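PDB 3TQC: pantothenate kinase from Coxiella burnetii, which catalyses the ATP-dependent phosphorylation of pantothenate to 4'-phosphopantothenate, the first step of coenzyme A biosynthesis. Local coordinates for residues B[150-155]-B[291-296]; B[208-213]-B[220-225]; B[61-66]-B[113-118]; B[126-131]-B[174-179]. All coordinates share one frame; numbering follows the deposited sequence.

Contact 1 (B[150-155]-B[291-296])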
loop_
_atom_site.group_PDB
_atom_site.type_symbol
_atom_site.label_atom_id
_atom_site.label_comp_id
_atom_site.label_asym_id
_atom_site.label_seq_id
_atom_site.Cartn_x
_atom_site.Cartn_y
_atom_site.Cartn_z
ATOM N N GLY B 150 21.279 -1.329 8.353
ATOM C CA GLY B 150 20.139 -2.111 7.905
ATOM C C GLY B 150 18.866 -1.839 8.695
ATOM O O GLY B 150 17.767 -2.141 8.227
ATOM N N PHE B 151 19.015 -1.290 9.899
ATOM C CA PHE B 151 17.873 -0.853 10.691
ATOM C C PHE B 151 17.343 0.439 10.070
ATOM O O PHE B 151 18.063 1.119 9.346
ATOM C CB PHE B 151 18.267 -0.624 12.158
ATOM C CG PHE B 151 18.493 -1.895 12.941
ATOM C CD1 PHE B 151 17.611 -2.267 13.946
ATOM C CD2 PHE B 151 19.592 -2.708 12.684
ATOM C CE1 PHE B 151 17.811 -3.430 14.669
ATOM C CE2 PHE B 151 19.798 -3.866 13.412
ATOM C CZ PHE B 151 18.905 -4.231 14.399
ATOM N N PRO B 152 16.082 0.785 10.334
ATOM C CA PRO B 152 15.502 1.930 9.578
ATOM C C PRO B 152 16.288 3.234 9.737
ATOM O O PRO B 152 16.396 3.997 8.786
ATOM C CB PRO B 152 14.102 2.098 10.178
ATOM C CG PRO B 152 13.807 0.758 10.872
ATOM C CD PRO B 152 15.125 0.146 11.254
ATOM N N GLU B 153 16.849 3.463 10.921
ATOM C CA GLU B 153 17.536 4.716 11.213
ATOM C C GLU B 153 18.867 4.852 10.463
ATOM O O GLU B 153 19.488 5.909 10.494
ATOM C CB GLU B 153 17.725 4.905 12.728
ATOM C CG GLU B 153 18.558 3.822 13.447
ATOM C CD GLU B 153 17.732 2.655 14.005
ATOM O OE1 GLU B 153 16.586 2.440 13.544
ATOM O OE2 GLU B 153 18.239 1.946 14.907
ATOM N N SER B 154 19.279 3.783 9.776
ATOM C CA SER B 154 20.534 3.750 9.049
ATOM C C SER B 154 20.379 4.189 7.591
ATOM O O SER B 154 21.384 4.427 6.930
ATOM C CB SER B 154 21.141 2.344 9.098
ATOM O OG SER B 154 20.351 1.406 8.397
ATOM N N TYR B 155 19.137 4.304 7.111
ATOM C CA TYR B 155 18.858 4.707 5.726
ATOM C C TYR B 155 18.511 6.178 5.585
ATOM O O TYR B 155 17.831 6.749 6.433
ATOM C CB TYR B 155 17.666 3.928 5.141
ATOM C CG TYR B 155 17.906 2.456 5.020
ATOM C CD1 TYR B 155 18.449 1.904 3.860
ATOM C CD2 TYR B 155 17.621 1.618 6.071
ATOM C CE1 TYR B 155 18.672 0.543 3.758
ATOM C CE2 TYR B 155 17.838 0.275 5.983
ATOM C CZ TYR B 155 18.357 -0.263 4.837
ATOM O OH TYR B 155 18.556 -1.612 4.805
ATOM N N MET B 291 13.628 -9.546 13.227
ATOM C CA MET B 291 12.503 -9.712 14.142
ATOM C C MET B 291 11.767 -8.404 14.397
ATOM O O MET B 291 10.552 -8.415 14.570
ATOM C CB MET B 291 12.940 -10.337 15.474
ATOM C CG MET B 291 13.474 -11.798 15.395
ATOM S SD MET B 291 12.529 -12.942 14.330
ATOM C CE MET B 291 11.164 -13.391 15.414
ATOM N N GLU B 292 12.495 -7.288 14.392
ATOM C CA GLU B 292 11.926 -5.991 14.780
ATOM C C GLU B 292 11.401 -5.162 13.609
ATOM O O GLU B 292 10.431 -4.424 13.758
ATOM C CB GLU B 292 12.950 -5.156 15.561
ATOM C CG GLU B 292 13.348 -5.738 16.906
ATOM C CD GLU B 292 14.169 -4.768 17.758
ATOM O OE1 GLU B 292 14.777 -3.809 17.226
ATOM O OE2 GLU B 292 14.204 -4.963 18.978
ATOM N N ASN B 293 12.042 -5.264 12.453
ATOM C CA ASN B 293 11.757 -4.337 11.352
ATOM C C ASN B 293 11.387 -4.940 10.002
ATOM O O ASN B 293 10.890 -4.233 9.131
ATOM C CB ASN B 293 12.962 -3.424 11.153
ATOM C CG ASN B 293 13.430 -2.808 12.441
ATOM O OD1 ASN B 293 14.566 -3.019 12.858
ATOM N ND2 ASN B 293 12.556 -2.058 13.092
ATOM N N ILE B 294 11.639 -6.224 9.812
ATOM C CA ILE B 294 11.441 -6.843 8.507
ATOM C C ILE B 294 10.247 -7.774 8.578
ATOM O O ILE B 294 9.234 -7.526 7.943
ATOM C CB ILE B 294 12.699 -7.600 8.058
ATOM C CG1 ILE B 294 13.923 -6.669 8.142
ATOM C CG2 ILE B 294 12.500 -8.178 6.636
ATOM C CD1 ILE B 294 15.240 -7.284 7.669
ATOM N N LEU B 295 10.353 -8.801 9.412
ATOM C CA LEU B 295 9.338 -9.848 9.535
ATOM C C LEU B 295 7.949 -9.339 9.946
ATOM O O LEU B 295 6.941 -9.864 9.482
ATOM C CB LEU B 295 9.807 -10.903 10.547
ATOM C CG LEU B 295 9.141 -12.271 10.514
ATOM C CD1 LEU B 295 9.314 -12.928 9.139
ATOM C CD2 LEU B 295 9.713 -13.170 11.627
ATOM N N PRO B 296 7.883 -8.319 10.818
ATOM C CA PRO B 296 6.582 -7.770 11.151
ATOM C C PRO B 296 5.782 -7.253 9.960
ATOM O O PRO B 296 4.572 -7.157 10.045
ATOM C CB PRO B 296 6.932 -6.616 12.084
ATOM C CG PRO B 296 8.159 -7.072 12.748
ATOM C CD PRO B 296 8.934 -7.771 11.696
#
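Phe151 and Pro152 meet Asn293 and Glu292 across this contact, in which no hydrogen bond joins the two segments. Asn293 OD1 stands 3.3 Å from Phe151 CD1, obliquely placed to the ring, while the amide plane is turned 75° against it. Glu292 OE1 instead comes to the ring edge, near its plane, 4.0 Å from Phe151 CE1. A carboxylate oxygen would be weakly favoured there, since the hydrogens on an aromatic rim carry a slight positive charge. Glu292 gets there with a chain extended beyond CG (chi2 -170°), its carboxylate almost perpendicular to the ring.

The van der Waals part belongs to Pro152, whose ring lies across the same amide. Its CD is 3.6 Å from Asn293 CG, and its CG is 3.8 Å from Asn293 ND2. The rigid, compact proline ring fits closely against the flat amide and also begins the short 3-10 turn 152-154.

One backbone bond shapes that turn, Ser154 N to Phe151 O at 3.0 Å, and the hydroxyl of Ser154 accepts from Gly150 N, with 2.9 Å between that N and Ser154 OG. Gly150 has a positive phi of 99°, a conformation in which glycine avoids a clash with the preceding carbonyl.

Around the contact, Arg148 makes a cation-pi interaction with Phe151 and a salt bridge with Glu153. The ring of Phe151 also rests on Ile285, Val288 and Asn289. The loop between helices 137-142 and 157-168 is thus laid against the last turns of helix 271-294, whose Ile294 reaches Phe232 on the central strand 229-234.

Contact 2 (B[208-213]-B[220-225])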
loop_
_atom_site.group_PDB
_atom_site.type_symbol
_atom_site.label_atom_id
_atom_site.label_comp_id
_atom_site.label_asym_id
_atom_site.label_seq_id
_atom_site.Cartn_x
_atom_site.Cartn_y
_atom_site.Cartn_z
ATOM N N LEU B 208 9.004 -2.563 3.023
ATOM C CA LEU B 208 7.651 -2.758 3.516
ATOM C C LEU B 208 7.382 -1.967 4.806
ATOM O O LEU B 208 6.282 -2.005 5.352
ATOM C CB LEU B 208 7.410 -4.243 3.757
ATOM C CG LEU B 208 7.617 -5.089 2.511
ATOM C CD1 LEU B 208 7.268 -6.542 2.734
ATOM C CD2 LEU B 208 6.801 -4.508 1.368
ATOM N N GLN B 209 8.395 -1.253 5.276
ATOM C CA GLN B 209 8.288 -0.493 6.501
ATOM C C GLN B 209 7.606 0.841 6.277
ATOM O O GLN B 209 7.304 1.220 5.147
ATOM C CB GLN B 209 9.676 -0.253 7.075
ATOM C CG GLN B 209 10.409 -1.516 7.457
ATOM C CD GLN B 209 11.858 -1.242 7.834
ATOM O OE1 GLN B 209 12.271 -0.083 7.967
ATOM N NE2 GLN B 209 12.628 -2.301 8.015
ATOM N N THR B 210 7.374 1.550 7.370
ATOM C CA THR B 210 6.848 2.898 7.331
ATOM C C THR B 210 7.919 3.852 7.811
ATOM O O THR B 210 8.909 3.435 8.418
ATOM C CB THR B 210 5.644 3.025 8.262
ATOM O OG1 THR B 210 6.011 2.544 9.554
ATOM C CG2 THR B 210 4.469 2.213 7.736
ATOM N N GLY B 211 7.707 5.138 7.561
ATOM C CA GLY B 211 8.623 6.177 8.014
ATOM C C GLY B 211 8.382 6.531 9.472
ATOM O O GLY B 211 7.359 6.152 10.062
ATOM N N VAL B 212 9.321 7.263 10.061
ATOM C CA VAL B 212 9.169 7.729 11.433
ATOM C C VAL B 212 8.370 9.044 11.430
ATOM O O VAL B 212 8.528 9.869 10.523
ATOM C CB VAL B 212 10.548 7.914 12.107
ATOM C CG1 VAL B 212 11.410 6.676 11.889
ATOM C CG2 VAL B 212 11.259 9.146 11.570
ATOM N N ARG B 213 7.505 9.237 12.421
ATOM C CA ARG B 213 6.762 10.498 12.531
ATOM C C ARG B 213 7.625 11.480 13.324
ATOM O O ARG B 213 7.596 11.461 14.547
ATOM C CB ARG B 213 5.399 10.329 13.245
ATOM C CG ARG B 213 4.555 9.088 12.899
ATOM C CD ARG B 213 3.683 9.236 11.654
ATOM N NE ARG B 213 2.630 10.260 11.724
ATOM C CZ ARG B 213 1.399 10.094 12.223
ATOM N NH1 ARG B 213 1.019 8.945 12.766
ATOM N NH2 ARG B 213 0.538 11.105 12.202
ATOM N N GLN B 220 3.295 11.873 5.359
ATOM C CA GLN B 220 3.776 10.506 5.424
ATOM C C GLN B 220 3.454 9.767 4.140
ATOM O O GLN B 220 2.294 9.638 3.749
ATOM C CB GLN B 220 3.164 9.753 6.619
ATOM C CG GLN B 220 3.569 10.278 8.024
ATOM C CD GLN B 220 5.080 10.250 8.281
ATOM O OE1 GLN B 220 5.757 9.252 8.011
ATOM N NE2 GLN B 220 5.609 11.349 8.795
ATOM N N VAL B 221 4.512 9.294 3.498
ATOM C CA VAL B 221 4.433 8.333 2.407
ATOM C C VAL B 221 5.428 7.214 2.715
ATOM O O VAL B 221 6.468 7.439 3.331
ATOM C CB VAL B 221 4.781 8.967 1.028
ATOM C CG1 VAL B 221 6.076 9.779 1.115
ATOM C CG2 VAL B 221 4.930 7.899 -0.025
ATOM N N PHE B 222 5.076 6.013 2.292
ATOM C CA PHE B 222 5.901 4.835 2.475
ATOM C C PHE B 222 6.478 4.417 1.145
ATOM O O PHE B 222 5.935 4.765 0.102
ATOM C CB PHE B 222 5.052 3.692 3.019
ATOM C CG PHE B 222 4.160 4.094 4.147
ATOM C CD1 PHE B 222 4.622 4.938 5.139
ATOM C CD2 PHE B 222 2.867 3.617 4.231
ATOM C CE1 PHE B 222 3.812 5.306 6.177
ATOM C CE2 PHE B 222 2.059 3.985 5.283
ATOM C CZ PHE B 222 2.538 4.832 6.251
ATOM N N VAL B 223 7.576 3.667 1.192
ATOM C CA VAL B 223 8.170 3.091 -0.014
ATOM C C VAL B 223 7.112 2.333 -0.806
ATOM O O VAL B 223 7.055 2.447 -2.032
ATOM C CB VAL B 223 9.348 2.142 0.332
ATOM C CG1 VAL B 223 9.810 1.381 -0.885
ATOM C CG2 VAL B 223 10.498 2.929 0.969
ATOM N N SER B 224 6.265 1.584 -0.105
ATOM C CA SER B 224 5.192 0.830 -0.746
ATOM C C SER B 224 4.210 1.692 -1.555
ATOM O O SER B 224 3.540 1.193 -2.471
ATOM C CB SER B 224 4.424 0.011 0.294
ATOM O OG SER B 224 3.663 0.852 1.134
ATOM N N ASP B 225 4.142 2.985 -1.263
ATOM C CA ASP B 225 3.294 3.856 -2.064
ATOM C C ASP B 225 3.876 4.128 -3.452
ATOM O O ASP B 225 3.177 4.655 -4.322
ATOM C CB ASP B 225 2.999 5.153 -1.324
ATOM C CG ASP B 225 2.232 4.917 -0.023
ATOM O OD1 ASP B 225 2.648 5.431 1.025
ATOM O OD2 ASP B 225 1.218 4.206 -0.044
HETATM O O HOH W 1 6.594 0.471 2.816
HETATM O O HOH W 2 8.551 3.317 3.992
#
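Gln209 O is gripped by two waters, each of which donates to it and passes the link on to a backbone N-H of the other segment. Water 2 lies 2.7 Å from Gln209 O and accepts from Val223 N at 3.0 Å. Water 1 accepts from Ser224 N at 3.1 Å. The carbonyl thereby reaches the amides of Val223 and Ser224, in the 3-10 turn 223-225, through water and not by a direct hydrogen bond.

The turn is tightened by Asp225, whose OD1 receives Phe222 N at 2.8 Å in a nearly straight bond (170°) on its anti side. An acid suits this place doubly, since OD1 also makes a salt bridge with Arg300 NE of the second subunit.

Both segments belong to the long connection between the parallel strands 199-203 and 229-234 of the P-loop kinase core, and here its two arms run back along each other at the dimer interface. Phe222 carries the apolar part. Thr210 CG2 sits over one face of its ring, 3.6 Å from the centroid and 14° off the normal, a CH-pi contact. Thr210 also packs on Phe222 of the second subunit, and the reverse holds as well.

Further out, Arg213 CD lies 3.8 Å from Gln220 CG. The arginine chain, bent at chi2 (-84°) and again at chi3, lays its aliphatic part on the glutamine, while Arg213 NH2 bonds to Leu216 O and Gln220 NE2 to Gln218 OE1.

Contact 3 (B[61-66]-B[113-118])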
loop_
_atom_site.group_PDB
_atom_site.type_symbol
_atom_site.label_atom_id
_atom_site.label_comp_id
_atom_site.label_asym_id
_atom_site.label_seq_id
_atom_site.Cartn_x
_atom_site.Cartn_y
_atom_site.Cartn_z
ATOM N N PRO B 61 8.271 -19.411 -14.268
ATOM C CA PRO B 61 6.825 -19.157 -14.153
ATOM C C PRO B 61 6.481 -17.968 -13.243
ATOM O O PRO B 61 5.477 -17.287 -13.475
ATOM C CB PRO B 61 6.257 -20.467 -13.587
ATOM C CG PRO B 61 7.435 -21.282 -13.161
ATOM C CD PRO B 61 8.628 -20.795 -13.922
ATOM N N LEU B 62 7.301 -17.725 -12.219
ATOM C CA LEU B 62 7.112 -16.552 -11.384
ATOM C C LEU B 62 7.207 -15.320 -12.265
ATOM O O LEU B 62 6.371 -14.434 -12.171
ATOM C CB LEU B 62 8.127 -16.494 -10.236
ATOM C CG LEU B 62 8.109 -15.214 -9.394
ATOM C CD1 LEU B 62 6.690 -14.865 -8.960
ATOM C CD2 LEU B 62 9.047 -15.301 -8.173
ATOM N N SER B 63 8.206 -15.281 -13.141
ATOM C CA SER B 63 8.352 -14.135 -14.023
ATOM C C SER B 63 7.150 -13.990 -14.952
ATOM O O SER B 63 6.698 -12.871 -15.190
ATOM C CB SER B 63 9.659 -14.179 -14.813
ATOM O OG SER B 63 9.607 -15.129 -15.861
ATOM N N ARG B 64 6.619 -15.102 -15.452
ATOM C CA ARG B 64 5.419 -15.048 -16.282
ATOM C C ARG B 64 4.218 -14.517 -15.496
ATOM O O ARG B 64 3.447 -13.728 -16.023
ATOM C CB ARG B 64 5.096 -16.418 -16.883
ATOM C CG ARG B 64 3.829 -16.463 -17.774
ATOM C CD ARG B 64 4.034 -15.719 -19.067
ATOM N NE ARG B 64 2.808 -15.533 -19.843
ATOM C CZ ARG B 64 1.970 -14.502 -19.738
ATOM N NH1 ARG B 64 2.155 -13.536 -18.849
ATOM N NH2 ARG B 64 0.917 -14.448 -20.529
ATOM N N LEU B 65 4.062 -14.941 -14.243
ATOM C CA LEU B 65 2.963 -14.445 -13.411
ATOM C C LEU B 65 3.098 -12.939 -13.300
ATOM O O LEU B 65 2.172 -12.207 -13.573
ATOM C CB LEU B 65 2.965 -15.092 -12.021
ATOM C CG LEU B 65 1.946 -14.526 -11.005
ATOM C CD1 LEU B 65 0.535 -14.914 -11.379
ATOM C CD2 LEU B 65 2.247 -14.973 -9.595
ATOM N N LEU B 66 4.288 -12.481 -12.944
ATOM C CA LEU B 66 4.546 -11.055 -12.834
ATOM C C LEU B 66 4.313 -10.324 -14.147
ATOM O O LEU B 66 3.831 -9.201 -14.147
ATOM C CB LEU B 66 5.973 -10.819 -12.360
ATOM C CG LEU B 66 6.236 -11.326 -10.956
ATOM C CD1 LEU B 66 7.693 -11.133 -10.582
ATOM C CD2 LEU B 66 5.296 -10.558 -10.028
ATOM N N LYS B 113 15.205 -10.092 -12.956
ATOM C CA LYS B 113 15.591 -9.043 -13.902
ATOM C C LYS B 113 15.886 -9.667 -15.255
ATOM O O LYS B 113 15.376 -9.199 -16.266
ATOM C CB LYS B 113 16.793 -8.229 -13.414
ATOM C CG LYS B 113 17.461 -7.325 -14.493
ATOM C CD LYS B 113 18.709 -6.646 -13.913
ATOM C CE LYS B 113 19.401 -5.652 -14.877
ATOM N NZ LYS B 113 19.525 -6.209 -16.257
ATOM N N ALA B 114 16.684 -10.728 -15.269
ATOM C CA ALA B 114 16.970 -11.443 -16.502
ATOM C C ALA B 114 15.705 -12.024 -17.135
ATOM O O ALA B 114 15.491 -11.848 -18.320
ATOM C CB ALA B 114 18.000 -12.541 -16.272
ATOM N N LEU B 115 14.869 -12.686 -16.341
ATOM C CA LEU B 115 13.683 -13.361 -16.858
ATOM C C LEU B 115 12.575 -12.409 -17.276
ATOM O O LEU B 115 11.986 -12.583 -18.330
ATOM C CB LEU B 115 13.124 -14.346 -15.830
ATOM C CG LEU B 115 13.992 -15.579 -15.559
ATOM C CD1 LEU B 115 13.326 -16.468 -14.490
ATOM C CD2 LEU B 115 14.222 -16.347 -16.816
ATOM N N LEU B 116 12.283 -11.405 -16.458
ATOM C CA LEU B 116 11.247 -10.451 -16.815
ATOM C C LEU B 116 11.556 -9.736 -18.126
ATOM O O LEU B 116 10.640 -9.366 -18.848
ATOM C CB LEU B 116 11.011 -9.435 -15.707
ATOM C CG LEU B 116 10.242 -9.987 -14.500
ATOM C CD1 LEU B 116 10.213 -8.986 -13.378
ATOM C CD2 LEU B 116 8.836 -10.344 -14.916
ATOM N N SER B 117 12.836 -9.579 -18.448
ATOM C CA SER B 117 13.239 -8.827 -19.615
ATOM C C SER B 117 12.977 -9.590 -20.927
ATOM O O SER B 117 12.985 -8.992 -21.986
ATOM C CB SER B 117 14.716 -8.432 -19.506
ATOM O OG SER B 117 15.565 -9.446 -19.984
ATOM N N ARG B 118 12.739 -10.900 -20.850
ATOM C CA ARG B 118 12.478 -11.714 -22.047
ATOM C C ARG B 118 11.172 -11.386 -22.763
ATOM O O ARG B 118 11.027 -11.718 -23.935
ATOM C CB ARG B 118 12.487 -13.211 -21.701
ATOM C CG ARG B 118 11.176 -13.731 -21.094
ATOM C CD ARG B 118 11.378 -14.997 -20.225
ATOM N NE ARG B 118 11.928 -16.146 -20.958
ATOM C CZ ARG B 118 11.218 -17.047 -21.637
ATOM N NH1 ARG B 118 9.898 -16.948 -21.755
ATOM N NH2 ARG B 118 11.845 -18.052 -22.233
#
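Helices 52-84 and 105-116 come unusually near each other at Ser63 and Leu116, whose CA atoms are 5.5 Å apart. Helix 105-116 is the one that follows the P-loop of the kinase core, and the long helix 52-84 packs against its C-terminal part.

So short a separation calls for a small residue, and Ser63 supplies it. Its CB lies 3.6 Å from Leu115 CB, so that the two chains touch close to their backbones. Ser63 OG is equally near Leu115 CB, an apolar neighbour. Its chi1 of 75° sets the hydroxyl between the backbone N and the carbonyl carbon, and its polar need is met within its own helix by a hydrogen bond with Leu60 O.

Around the pair, Leu66 goes on to Phe229 of the central sheet, and Leu115 to Leu35. Pro61 and Arg64 pack on Phe83 of the second subunit, which places this part of helix 52-84 beside the dimer interface.

Leu116 reaches both Ser63 and Leu66 with a single methyl. A branched leucine can stretch across in this way while its backbone stays alongside. Leu66 CB lies 3.9 Å from Leu116 CD2, an apolar contact, and the same methyl comes against the backbone of the facing helix, with Leu116 CD2 3.3 Å from the carbonyl oxygen Ser63 O.

Contact 4 (B[126-131]-B[174-179])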
loop_
_atom_site.group_PDB
_atom_site.type_symbol
_atom_site.label_atom_id
_atom_site.label_comp_id
_atom_site.label_asym_id
_atom_site.label_seq_id
_atom_site.Cartn_x
_atom_site.Cartn_y
_atom_site.Cartn_z
ATOM N N GLU B 126 15.155 -2.908 -14.534
ATOM C CA GLU B 126 16.232 -2.413 -13.670
ATOM C C GLU B 126 16.064 -2.837 -12.241
ATOM O O GLU B 126 14.951 -2.993 -11.766
ATOM C CB GLU B 126 16.312 -0.891 -13.698
ATOM C CG GLU B 126 16.595 -0.345 -15.055
ATOM C CD GLU B 126 18.026 -0.539 -15.505
ATOM O OE1 GLU B 126 18.780 -1.363 -14.934
ATOM O OE2 GLU B 126 18.406 0.142 -16.469
ATOM N N VAL B 127 17.188 -3.007 -11.555
ATOM C CA VAL B 127 17.162 -3.359 -10.153
ATOM C C VAL B 127 17.725 -2.207 -9.340
ATOM O O VAL B 127 18.812 -1.680 -9.653
ATOM C CB VAL B 127 17.954 -4.635 -9.902
ATOM C CG1 VAL B 127 18.175 -4.868 -8.393
ATOM C CG2 VAL B 127 17.231 -5.814 -10.532
ATOM N N ILE B 128 16.959 -1.794 -8.327
ATOM C CA ILE B 128 17.419 -0.820 -7.341
ATOM C C ILE B 128 17.572 -1.538 -6.018
ATOM O O ILE B 128 16.601 -2.087 -5.511
ATOM C CB ILE B 128 16.403 0.324 -7.081
ATOM C CG1 ILE B 128 16.116 1.111 -8.337
ATOM C CG2 ILE B 128 16.932 1.261 -5.995
ATOM C CD1 ILE B 128 17.339 1.455 -9.047
ATOM N N THR B 129 18.778 -1.525 -5.458
ATOM C CA THR B 129 18.976 -2.054 -4.117
ATOM C C THR B 129 18.872 -0.890 -3.167
ATOM O O THR B 129 19.425 0.177 -3.398
ATOM C CB THR B 129 20.322 -2.830 -3.917
ATOM O OG1 THR B 129 20.449 -3.201 -2.533
ATOM C CG2 THR B 129 21.519 -2.002 -4.302
ATOM N N THR B 130 18.141 -1.105 -2.095
ATOM C CA THR B 130 17.958 -0.097 -1.079
ATOM C C THR B 130 19.258 0.187 -0.290
ATOM O O THR B 130 19.395 1.254 0.305
ATOM C CB THR B 130 16.770 -0.511 -0.186
ATOM O OG1 THR B 130 15.555 0.099 -0.696
ATOM C CG2 THR B 130 16.982 -0.120 1.193
ATOM N N ASP B 131 20.210 -0.755 -0.323
ATOM C CA ASP B 131 21.533 -0.605 0.302
ATOM C C ASP B 131 22.169 0.727 -0.053
ATOM O O ASP B 131 22.846 1.355 0.771
ATOM C CB ASP B 131 22.515 -1.696 -0.180
ATOM C CG ASP B 131 22.025 -3.115 0.086
ATOM O OD1 ASP B 131 21.182 -3.302 0.991
ATOM O OD2 ASP B 131 22.497 -4.047 -0.623
ATOM N N VAL B 174 17.381 8.881 -13.584
ATOM C CA VAL B 174 17.449 9.041 -12.142
ATOM C C VAL B 174 18.698 8.350 -11.634
ATOM O O VAL B 174 19.008 7.206 -12.012
ATOM C CB VAL B 174 16.208 8.505 -11.465
ATOM C CG1 VAL B 174 16.336 8.618 -9.934
ATOM C CG2 VAL B 174 15.010 9.267 -11.981
ATOM N N ARG B 175 19.430 9.070 -10.796
ATOM C CA ARG B 175 20.705 8.607 -10.289
ATOM C C ARG B 175 20.511 7.812 -9.000
ATOM O O ARG B 175 19.862 8.272 -8.078
ATOM C CB ARG B 175 21.630 9.808 -10.116
ATOM C CG ARG B 175 22.013 10.395 -11.473
ATOM C CD ARG B 175 22.448 11.846 -11.402
ATOM N NE ARG B 175 23.269 12.233 -12.558
ATOM C CZ ARG B 175 22.830 12.336 -13.818
ATOM N NH1 ARG B 175 21.559 12.079 -14.146
ATOM N NH2 ARG B 175 23.682 12.700 -14.771
ATOM N N ILE B 176 21.047 6.598 -8.954
ATOM C CA ILE B 176 20.868 5.729 -7.799
ATOM C C ILE B 176 22.222 5.571 -7.145
ATOM O O ILE B 176 23.157 5.161 -7.804
ATOM C CB ILE B 176 20.380 4.331 -8.201
ATOM C CG1 ILE B 176 19.097 4.407 -9.051
ATOM C CG2 ILE B 176 20.212 3.445 -6.943
ATOM C CD1 ILE B 176 17.903 5.039 -8.350
ATOM N N PRO B 177 22.334 5.895 -5.840
ATOM C CA PRO B 177 23.609 5.744 -5.159
ATOM C C PRO B 177 23.987 4.275 -5.010
ATOM O O PRO B 177 23.134 3.407 -5.074
ATOM C CB PRO B 177 23.380 6.438 -3.813
ATOM C CG PRO B 177 21.957 6.377 -3.602
ATOM C CD PRO B 177 21.311 6.456 -4.949
ATOM N N VAL B 178 25.280 4.018 -4.880
ATOM C CA VAL B 178 25.824 2.663 -4.946
ATOM C C VAL B 178 26.504 2.301 -3.630
ATOM O O VAL B 178 27.280 3.076 -3.100
ATOM C CB VAL B 178 26.830 2.553 -6.106
ATOM C CG1 VAL B 178 27.547 1.187 -6.100
ATOM C CG2 VAL B 178 26.123 2.804 -7.449
ATOM N N TYR B 179 26.187 1.124 -3.114
ATOM C CA TYR B 179 26.796 0.573 -1.912
ATOM C C TYR B 179 27.735 -0.596 -2.266
ATOM O O TYR B 179 27.345 -1.511 -2.985
ATOM C CB TYR B 179 25.696 0.077 -0.983
ATOM C CG TYR B 179 26.186 -0.448 0.347
ATOM C CD1 TYR B 179 26.503 0.421 1.385
ATOM C CD2 TYR B 179 26.317 -1.813 0.572
ATOM C CE1 TYR B 179 26.965 -0.061 2.607
ATOM C CE2 TYR B 179 26.758 -2.299 1.778
ATOM C CZ TYR B 179 27.085 -1.423 2.790
ATOM O OH TYR B 179 27.512 -1.914 3.996
HETATM O O HOH W 3 22.011 0.992 -4.895
#
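Ile128 touches Ile176 where the two strands pass, its CD1 only 3.4 Å from Ile176 CG1, tighter than usual for two carbons. The side chains cross at about a right angle, and Ile128 CD1 also lies 3.7 Å from Ile176 CD1. Both isoleucines bend again beyond CG1 (chi2 -47° for Ile128), which turns the CD1 methyls toward one another between the strands. Val194 touches both, and Val163 of helix 157-168 rests on Ile176, so branched apolar residues fill this buried place.

Next comes Thr129, which is linked to the other strand by water: water 3 donates to Thr129 O at 3.1 Å and to Pro177 O at 2.7 Å. The water joins strands of two different sheets, between which no direct hydrogen bond forms here. Strand 125-129 is the outermost parallel strand of the P-loop kinase sheet on this side and pairs with 199-203, while 174-180 is the central strand of a separate three-stranded antiparallel sheet. The touching parts run 37° apart.

After the strand the chain turns, and Asp131 N makes a weak bond back to Thr129 OG1. Asp131 CB meets Tyr179 CB at 3.7 Å, and Asp131 O is 3.6 Å from Tyr179 CB. Tyr179 has its ring trans to its own backbone N (chi1 -177°), directed on to Lys149 NZ, which bonds to Tyr179 OH. Asp131 lies beside the nucleotide site, its side chain about 7 Å from the bound ADP.

Along the chain contact 3 closes first and contact 4 follows; contact 4 interlocks with contact 1, since 150-155 falls between its two strands, and contact 2 lies wholly within the span of contact 1. Contacts 1 and 2, with centres 12 Å apart, meet through Gln209, which bonds weakly to Asn293 and packs on Pro152; the second subunit reaches both. Contact 3, also at that subunit, lies across the chain's centre, about 28 Å from contact 1 between centres. Contact 4 touches contact 1 through Thr130 on Tyr155 and contact 3 through Val127 on Lys113, helix 105-116 leading into strand 125-129. It lies beside the nucleotide, within its own chain, so the core links active site and dimer interface.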